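Local coordinates for nitroalkane oxidase (Podospora anserina, PDB 3MKH), which oxidises nitroalkanes to aldehydes or ketones, releasing nitrite and turning molecular oxygen into hydrogen peroxide with the help of FAD, at residues M207-T212 and V248-K253; G62-A67 and E116-F121; T331-H336 and N340-Y345. One frame throughout, in Å; residues are numbered along the deposited sequence.

Interaction 1 (M207-T212 and V248-K253); sequences MIILVT and VRVPTK
Ile209 and Val250 meet methyl to methyl, and with Val211 and Val248 they join two strands of the beta domain of this acyl-CoA dehydrogenase-type fold that are not paired by backbone. The strand axes stay 8.3 Å apart at closest approach, and their directions diverge by 102°. Such a separation and angle mean packing through side chains, unlike the backbone pairing of sheet neighbours; accordingly, the nearest alpha carbons, CA of Val211 and CA of Val250, are 7.4 Å apart.

Apolar contacts carry the interface. CG2 of Ile209 lies 3.7 Å from CG2 of Val250, the two side chains running obliquely past each other. This branch of Ile209 is the one anti to its backbone N, with chi1 at -52° for CG1, while both CA-CB bonds of the pair are directed at the opposite strand. A second apolar contact, between two valines, is looser: CG1 of Val211 lies 4.2 Å from CG1 of Val248.

One contact is of a methyl with a carbonyl: CG1 of Val250 comes to 4.1 Å from O of Leu210. It is a van der Waals approach, and every residue in these contacts is buried.

Among the surrounding elements, strand 184-191 pairs with 206-212, Ile164 of strand 161-168 packs on Ile209 and Val211, and Leu216 of helix 213-219 touches both Val211 and Val248.

Interaction 2 (G62-A67 and E116-F121); sequences GQISPA and EFLAPF
Ile64 points its side chain at Leu118 and Phe121, a buried apolar contact in the N-terminal helical domain of the acyl-CoA dehydrogenase fold. It joins the loop between helices 48-56 and 75-88 to the end of the short helix 115-118 and the turn after it. Ile64 and Phe121 cross at about a right angle, and the tip of the isoleucine meets the root of the phenylalanine side chain: CD1 of Ile64 stands 3.7 Å from CB of Phe121. The same methyl is 4.1 Å from CG of Leu118, where the leucine branches.

The torsions account for this reach. CG1 of Ile64 lies anti to the carbonyl carbon, and chi2 of 170° keeps the chain extended, carrying CD1 out to the two partners. Phe121 begins by pointing at the loop, yet its ring leads away, leaving CB rather than an aromatic face against the isoleucine. The ring instead has O of Phe117 and O of Leu118 at its edge, in its plane.

The two residues that receive CD1 are also linked through the backbone: N of Phe121 donates a hydrogen bond to O of Leu118 at 2.9 Å. Beyond the two segments, Leu122 also touches Ile64, and Ile106 of helix 90-109 packs on Leu118. The carbonyl of the receiving turn comes close as well: O of Phe121 is 3.9 Å from CD1 of Ile64.

Interaction 3 (T331-H336 and N340-Y345); sequences TWKAAH and NGPGDY
With chi1 at -175°, His336 sets its CG anti to the backbone N, while Asn340 holds CG anti to its own carbonyl carbon; ND2 of the amide thereby comes over one face of the imidazole. The site is the C-terminal end of helix 311-340, where Gly341, with positive phi, leaves the helix in the C-terminal helical domain of the acyl-CoA dehydrogenase fold.

ND2 of Asn340 sits 3.3 Å above the ring plane, displaced toward the rim, and the amide and ring planes are 30° apart. Beside it, CB of Asn340 makes a CH-pi contact 4.0 Å from the centroid of the His336 ring. O of His336 accepts two bonds: a weak one from N of Asn340, and one from ND2 of Asn340 at 3.0 Å that uses a lone pair in the carbonyl plane.

His6 of a second subunit stacks edge-to-face with the His336 ring, placing the turn at a subunit interface of the tetramer. Lys333 NZ also bonds to O of Ser424. At the ring edge, one water joins three groups: it accepts from NZ of Lys333 at 2.9 Å, donates to O of Gly341 at 2.8 Å, and lies 2.7 Å from ND1 of His336.

Overall arrangement
The three contacts follow one another along the chain in the order 2, 1, 3, each closing before the next opens. Interaction 2 lies in the N-terminal helical domain, interaction 1 in the beta domain and interaction 3 in the C-terminal helical domain, so one falls in each of the three domains of the acyl-CoA dehydrogenase fold. Interactions 1 and 2, with centres about 18 Å apart, touch: Lys253 NZ and Glu116 OE2 form a salt bridge of 3.0 Å, and Phe117 packs on Leu210 and Thr212, joining the helical and beta domains. Interaction 3 stands apart, its centre about 25 Å from that of interaction 2 and about 33 Å from that of interaction 1, and meets a second subunit instead.

Interaction 1 (M207-T212 and V248-K253)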
loop_
_atom_site.group_PDB
_atom_site.type_symbol
_atom_site.label_atom_id
_atom_site.label_comp_id
_atom_site.label_asym_id
_atom_site.label_seq_id
_atom_site.Cartn_x
_atom_site.Cartn_y
_atom_site.Cartn_z
ATOM N N MET A 207 3.985 -36.529 16.051
ATOM C CA MET A 207 3.610 -36.748 17.440
ATOM C C MET A 207 3.873 -35.506 18.274
ATOM O O MET A 207 4.623 -34.628 17.868
ATOM C CB MET A 207 4.456 -37.864 18.059
ATOM C CG MET A 207 4.541 -39.168 17.301
ATOM S SD MET A 207 5.728 -40.285 18.083
ATOM C CE MET A 207 4.929 -40.619 19.641
ATOM N N ILE A 208 3.277 -35.456 19.459
ATOM C CA ILE A 208 3.736 -34.537 20.496
ATOM C C ILE A 208 4.092 -35.356 21.734
ATOM O O ILE A 208 3.287 -36.169 22.219
ATOM C CB ILE A 208 2.676 -33.478 20.852
ATOM C CG1 ILE A 208 2.270 -32.688 19.602
ATOM C CG2 ILE A 208 3.203 -32.539 21.961
ATOM C CD1 ILE A 208 1.208 -31.630 19.863
ATOM N N ILE A 209 5.311 -35.174 22.229
ATOM C CA ILE A 209 5.765 -35.906 23.415
ATOM C C ILE A 209 6.210 -34.913 24.463
ATOM O O ILE A 209 6.966 -33.989 24.159
ATOM C CB ILE A 209 6.946 -36.853 23.081
ATOM C CG1 ILE A 209 6.577 -37.746 21.893
ATOM C CG2 ILE A 209 7.344 -37.684 24.289
ATOM C CD1 ILE A 209 7.605 -38.813 21.589
ATOM N N LEU A 210 5.735 -35.100 25.692
ATOM C CA LEU A 210 6.149 -34.271 26.806
ATOM C C LEU A 210 7.580 -34.584 27.214
ATOM O O LEU A 210 8.012 -35.736 27.173
ATOM C CB LEU A 210 5.203 -34.443 28.005
ATOM C CG LEU A 210 3.724 -34.150 27.734
ATOM C CD1 LEU A 210 2.873 -34.280 29.015
ATOM C CD2 LEU A 210 3.564 -32.770 27.066
ATOM N N VAL A 211 8.310 -33.538 27.590
ATOM C CA VAL A 211 9.633 -33.671 28.189
ATOM C C VAL A 211 9.728 -32.711 29.374
ATOM O O VAL A 211 9.627 -31.489 29.211
ATOM C CB VAL A 211 10.766 -33.343 27.183
ATOM C CG1 VAL A 211 12.136 -33.387 27.880
ATOM C CG2 VAL A 211 10.732 -34.308 26.006
ATOM N N THR A 212 9.930 -33.264 30.567
ATOM C CA THR A 212 10.003 -32.454 31.776
ATOM C C THR A 212 11.456 -32.261 32.172
ATOM O O THR A 212 12.333 -33.002 31.724
ATOM C CB THR A 212 9.252 -33.108 32.965
ATOM O OG1 THR A 212 9.933 -34.307 33.375
ATOM C CG2 THR A 212 7.824 -33.444 32.577
ATOM N N VAL A 248 17.106 -38.467 24.543
ATOM C CA VAL A 248 16.240 -38.204 25.672
ATOM C C VAL A 248 15.173 -39.285 25.735
ATOM O O VAL A 248 14.292 -39.347 24.877
ATOM C CB VAL A 248 15.555 -36.832 25.542
ATOM C CG1 VAL A 248 14.533 -36.643 26.672
ATOM C CG2 VAL A 248 16.596 -35.711 25.552
ATOM N N ARG A 249 15.241 -40.127 26.760
ATOM C CA ARG A 249 14.313 -41.244 26.869
ATOM C C ARG A 249 13.198 -40.944 27.857
ATOM O O ARG A 249 13.452 -40.513 28.983
ATOM C CB ARG A 249 15.062 -42.512 27.294
ATOM C CG ARG A 249 16.182 -42.894 26.335
ATOM C CD ARG A 249 16.836 -44.229 26.712
ATOM N NE ARG A 249 17.739 -44.703 25.659
ATOM C CZ ARG A 249 18.982 -44.256 25.483
ATOM N NH1 ARG A 249 19.470 -43.317 26.286
ATOM N NH2 ARG A 249 19.738 -44.741 24.501
ATOM N N VAL A 250 11.959 -41.188 27.437
ATOM C CA VAL A 250 10.821 -40.960 28.313
ATOM C C VAL A 250 9.847 -42.142 28.263
ATOM O O VAL A 250 9.751 -42.846 27.254
ATOM C CB VAL A 250 10.070 -39.653 27.949
ATOM C CG1 VAL A 250 10.996 -38.448 28.111
ATOM C CG2 VAL A 250 9.503 -39.736 26.535
ATOM N N PRO A 251 9.127 -42.359 29.361
ATOM C CA PRO A 251 8.155 -43.454 29.415
ATOM C C PRO A 251 6.954 -43.138 28.529
ATOM O O PRO A 251 6.781 -41.998 28.061
ATOM C CB PRO A 251 7.779 -43.518 30.899
ATOM C CG PRO A 251 8.025 -42.119 31.413
ATOM C CD PRO A 251 9.214 -41.609 30.630
ATOM N N THR A 252 6.124 -44.139 28.288
ATOM C CA THR A 252 5.046 -43.986 27.328
ATOM C C THR A 252 3.952 -43.042 27.824
ATOM O O THR A 252 3.221 -42.466 27.024
ATOM C CB THR A 252 4.449 -45.350 26.931
ATOM O OG1 THR A 252 4.004 -46.026 28.111
ATOM C CG2 THR A 252 5.498 -46.200 26.220
ATOM N N LYS A 253 3.840 -42.864 29.135
ATOM C CA LYS A 253 2.883 -41.884 29.651
ATOM C C LYS A 253 3.178 -40.477 29.115
ATOM O O LYS A 253 2.278 -39.640 29.047
ATOM C CB LYS A 253 2.850 -41.869 31.183
ATOM C CG LYS A 253 4.130 -41.420 31.853
ATOM C CD LYS A 253 3.964 -41.374 33.362
ATOM C CE LYS A 253 5.238 -40.931 34.045
ATOM N NZ LYS A 253 5.126 -40.943 35.520
#

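Interaction 2 (G62-A67 and E116-F121)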
loop_
_atom_site.group_PDB
_atom_site.type_symbol
_atom_site.label_atom_id
_atom_site.label_comp_id
_atom_site.label_asym_id
_atom_site.label_seq_id
_atom_site.Cartn_x
_atom_site.Cartn_y
_atom_site.Cartn_z
ATOM N N GLY A 62 -4.878 -19.377 35.026
ATOM C CA GLY A 62 -5.715 -18.812 33.987
ATOM C C GLY A 62 -5.389 -19.278 32.578
ATOM O O GLY A 62 -6.166 -19.055 31.653
ATOM N N GLN A 63 -4.251 -19.944 32.415
ATOM C CA GLN A 63 -3.869 -20.484 31.117
ATOM C C GLN A 63 -4.294 -21.940 30.974
ATOM O O GLN A 63 -4.097 -22.542 29.932
ATOM C CB GLN A 63 -2.347 -20.376 30.927
ATOM C CG GLN A 63 -1.861 -18.948 30.875
ATOM C CD GLN A 63 -0.350 -18.843 30.919
ATOM O OE1 GLN A 63 0.346 -19.784 31.318
ATOM N NE2 GLN A 63 0.166 -17.692 30.511
ATOM N N ILE A 64 -4.856 -22.511 32.034
ATOM C CA ILE A 64 -5.218 -23.929 32.020
ATOM C C ILE A 64 -6.737 -24.057 31.972
ATOM O O ILE A 64 -7.464 -23.339 32.658
ATOM C CB ILE A 64 -4.610 -24.682 33.231
ATOM C CG1 ILE A 64 -3.085 -24.730 33.077
ATOM C CG2 ILE A 64 -5.159 -26.110 33.346
ATOM C CD1 ILE A 64 -2.355 -25.240 34.313
ATOM N N SER A 65 -7.226 -24.956 31.138
ATOM C CA SER A 65 -8.664 -25.043 30.947
ATOM C C SER A 65 -9.386 -25.573 32.199
ATOM O O SER A 65 -8.834 -26.370 32.950
ATOM C CB SER A 65 -8.953 -25.909 29.728
ATOM O OG SER A 65 -9.440 -27.157 30.135
ATOM N N PRO A 66 -10.628 -25.120 32.432
ATOM C CA PRO A 66 -11.413 -25.632 33.568
ATOM C C PRO A 66 -11.492 -27.150 33.583
ATOM O O PRO A 66 -11.572 -27.745 34.657
ATOM C CB PRO A 66 -12.802 -25.046 33.321
ATOM C CG PRO A 66 -12.502 -23.717 32.615
ATOM C CD PRO A 66 -11.338 -24.064 31.691
ATOM N N ALA A 67 -11.445 -27.771 32.406
ATOM C CA ALA A 67 -11.517 -29.220 32.338
ATOM C C ALA A 67 -10.347 -29.885 33.054
ATOM O O ALA A 67 -10.451 -31.043 33.459
ATOM C CB ALA A 67 -11.626 -29.694 30.879
ATOM N N GLU A 116 -0.617 -35.347 36.259
ATOM C CA GLU A 116 0.585 -35.134 37.062
ATOM C C GLU A 116 1.520 -34.084 36.449
ATOM O O GLU A 116 2.285 -33.439 37.171
ATOM C CB GLU A 116 1.354 -36.442 37.286
ATOM C CG GLU A 116 1.767 -37.166 36.010
ATOM C CD GLU A 116 2.764 -38.293 36.273
ATOM O OE1 GLU A 116 3.791 -38.035 36.933
ATOM O OE2 GLU A 116 2.525 -39.431 35.817
ATOM N N PHE A 117 1.470 -33.928 35.127
ATOM C CA PHE A 117 2.386 -33.003 34.454
ATOM C C PHE A 117 1.953 -31.563 34.658
ATOM O O PHE A 117 2.783 -30.655 34.675
ATOM C CB PHE A 117 2.471 -33.287 32.954
ATOM C CG PHE A 117 3.119 -34.592 32.619
ATOM C CD1 PHE A 117 2.353 -35.739 32.462
ATOM C CD2 PHE A 117 4.497 -34.675 32.453
ATOM C CE1 PHE A 117 2.945 -36.956 32.148
ATOM C CE2 PHE A 117 5.097 -35.888 32.132
ATOM C CZ PHE A 117 4.309 -37.034 31.980
ATOM N N LEU A 118 0.644 -31.372 34.807
ATOM C CA LEU A 118 0.053 -30.058 34.967
ATOM C C LEU A 118 0.163 -29.558 36.401
ATOM O O LEU A 118 0.069 -28.360 36.654
ATOM C CB LEU A 118 -1.421 -30.115 34.573
ATOM C CG LEU A 118 -1.947 -29.243 33.444
ATOM C CD1 LEU A 118 -0.882 -28.993 32.389
ATOM C CD2 LEU A 118 -3.216 -29.871 32.838
ATOM N N ALA A 119 0.357 -30.476 37.341
ATOM C CA ALA A 119 0.322 -30.124 38.763
ATOM C C ALA A 119 1.162 -28.896 39.158
ATOM O O ALA A 119 0.683 -28.031 39.908
ATOM C CB ALA A 119 0.694 -31.326 39.625
ATOM N N PRO A 120 2.418 -28.822 38.682
ATOM C CA PRO A 120 3.256 -27.678 39.071
ATOM C C PRO A 120 2.673 -26.328 38.650
ATOM O O PRO A 120 3.001 -25.309 39.263
ATOM C CB PRO A 120 4.571 -27.945 38.333
ATOM C CG PRO A 120 4.609 -29.434 38.180
ATOM C CD PRO A 120 3.176 -29.819 37.909
ATOM N N PHE A 121 1.835 -26.316 37.617
ATOM C CA PHE A 121 1.328 -25.060 37.052
ATOM C C PHE A 121 0.029 -24.629 37.706
ATOM O O PHE A 121 -0.526 -23.579 37.380
ATOM C CB PHE A 121 1.115 -25.211 35.539
ATOM C CG PHE A 121 2.385 -25.470 34.782
ATOM C CD1 PHE A 121 3.118 -24.413 34.255
ATOM C CD2 PHE A 121 2.863 -26.763 34.623
ATOM C CE1 PHE A 121 4.306 -24.637 33.570
ATOM C CE2 PHE A 121 4.053 -27.004 33.933
ATOM C CZ PHE A 121 4.780 -25.936 33.412
#

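Interaction 3 (T331-H336 and N340-Y345)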
loop_
_atom_site.group_PDB
_atom_site.type_symbol
_atom_site.label_atom_id
_atom_site.label_comp_id
_atom_site.label_asym_id
_atom_site.label_seq_id
_atom_site.Cartn_x
_atom_site.Cartn_y
_atom_site.Cartn_z
ATOM N N THR A 331 -10.091 -8.881 15.718
ATOM C CA THR A 331 -9.576 -9.793 16.735
ATOM C C THR A 331 -10.709 -10.313 17.638
ATOM O O THR A 331 -10.763 -11.500 17.956
ATOM C CB THR A 331 -8.473 -9.139 17.594
ATOM O OG1 THR A 331 -7.322 -8.901 16.778
ATOM C CG2 THR A 331 -8.074 -10.054 18.741
ATOM N N TRP A 332 -11.599 -9.423 18.069
ATOM C CA TRP A 332 -12.696 -9.843 18.961
ATOM C C TRP A 332 -13.710 -10.745 18.243
ATOM O O TRP A 332 -14.243 -11.694 18.825
ATOM C CB TRP A 332 -13.383 -8.628 19.581
ATOM C CG TRP A 332 -12.549 -7.960 20.656
ATOM C CD1 TRP A 332 -11.228 -8.193 20.942
ATOM C CD2 TRP A 332 -12.988 -6.968 21.591
ATOM N NE1 TRP A 332 -10.819 -7.400 21.995
ATOM C CE2 TRP A 332 -11.880 -6.641 22.410
ATOM C CE3 TRP A 332 -14.211 -6.326 21.819
ATOM C CZ2 TRP A 332 -11.960 -5.696 23.435
ATOM C CZ3 TRP A 332 -14.287 -5.382 22.834
ATOM C CH2 TRP A 332 -13.168 -5.082 23.632
ATOM N N LYS A 333 -13.982 -10.449 16.978
ATOM C CA LYS A 333 -14.847 -11.332 16.188
ATOM C C LYS A 333 -14.259 -12.748 16.121
ATOM O O LYS A 333 -14.962 -13.742 16.348
ATOM C CB LYS A 333 -15.091 -10.754 14.781
ATOM C CG LYS A 333 -15.732 -11.733 13.805
ATOM C CD LYS A 333 -17.131 -12.161 14.238
ATOM C CE LYS A 333 -17.665 -13.289 13.305
ATOM N NZ LYS A 333 -19.053 -13.748 13.604
ATOM N N ALA A 334 -12.969 -12.842 15.807
ATOM C CA ALA A 334 -12.294 -14.132 15.743
ATOM C C ALA A 334 -12.300 -14.815 17.109
ATOM O O ALA A 334 -12.501 -16.022 17.196
ATOM C CB ALA A 334 -10.843 -13.969 15.239
ATOM N N ALA A 335 -12.053 -14.050 18.172
ATOM C CA ALA A 335 -12.087 -14.618 19.519
ATOM C C ALA A 335 -13.470 -15.230 19.792
ATOM O O ALA A 335 -13.596 -16.345 20.312
ATOM C CB ALA A 335 -11.780 -13.555 20.540
ATOM N N HIS A 336 -14.512 -14.487 19.440
ATOM C CA HIS A 336 -15.873 -14.934 19.723
ATOM C C HIS A 336 -16.242 -16.147 18.864
ATOM O O HIS A 336 -16.776 -17.142 19.369
ATOM C CB HIS A 336 -16.864 -13.790 19.517
ATOM C CG HIS A 336 -18.266 -14.141 19.898
ATOM N ND1 HIS A 336 -19.220 -14.513 18.975
ATOM C CD2 HIS A 336 -18.865 -14.217 21.114
ATOM C CE1 HIS A 336 -20.356 -14.779 19.604
ATOM N NE2 HIS A 336 -20.167 -14.603 20.902
ATOM N N ASN A 340 -17.687 -19.795 19.787
ATOM C CA ASN A 340 -19.153 -19.749 19.716
ATOM C C ASN A 340 -19.759 -19.901 18.330
ATOM O O ASN A 340 -20.987 -19.929 18.191
ATOM C CB ASN A 340 -19.663 -18.450 20.336
ATOM C CG ASN A 340 -19.220 -18.295 21.763
ATOM O OD1 ASN A 340 -19.730 -18.980 22.652
ATOM N ND2 ASN A 340 -18.230 -17.424 21.994
ATOM N N GLY A 341 -18.916 -19.987 17.304
ATOM C CA GLY A 341 -19.424 -20.001 15.942
ATOM C C GLY A 341 -20.075 -18.671 15.592
ATOM O O GLY A 341 -19.802 -17.652 16.239
ATOM N N PRO A 342 -20.956 -18.667 14.575
ATOM C CA PRO A 342 -21.414 -19.864 13.866
ATOM C C PRO A 342 -20.352 -20.433 12.939
ATOM O O PRO A 342 -19.237 -19.904 12.863
ATOM C CB PRO A 342 -22.601 -19.347 13.031
ATOM C CG PRO A 342 -22.307 -17.879 12.813
ATOM C CD PRO A 342 -21.429 -17.417 13.943
ATOM N N GLY A 343 -20.703 -21.506 12.237
ATOM C CA GLY A 343 -19.803 -22.123 11.285
ATOM C C GLY A 343 -19.035 -23.328 11.804
ATOM O O GLY A 343 -18.964 -23.568 13.012
ATOM N N ASP A 344 -18.516 -24.094 10.845
ATOM C CA ASP A 344 -17.528 -25.166 11.003
ATOM C C ASP A 344 -16.320 -24.749 11.819
ATOM O O ASP A 344 -16.056 -23.567 11.949
ATOM C CB ASP A 344 -16.968 -25.484 9.606
ATOM C CG ASP A 344 -17.372 -26.834 9.125
ATOM O OD1 ASP A 344 -17.949 -27.582 9.940
ATOM O OD2 ASP A 344 -17.103 -27.159 7.947
ATOM N N TYR A 345 -15.550 -25.718 12.303
ATOM C CA TYR A 345 -14.236 -25.383 12.834
ATOM C C TYR A 345 -13.373 -24.736 11.745
ATOM O O TYR A 345 -12.628 -23.786 12.023
ATOM C CB TYR A 345 -13.504 -26.585 13.457
ATOM C CG TYR A 345 -12.173 -26.142 14.047
ATOM C CD1 TYR A 345 -12.136 -25.354 15.190
ATOM C CD2 TYR A 345 -10.968 -26.444 13.424
ATOM C CE1 TYR A 345 -10.934 -24.906 15.726
ATOM C CE2 TYR A 345 -9.753 -26.003 13.958
ATOM C CZ TYR A 345 -9.749 -25.235 15.112
ATOM O OH TYR A 345 -8.566 -24.777 15.655
HETATM O O HOH W 1 -19.280 -14.894 16.309
#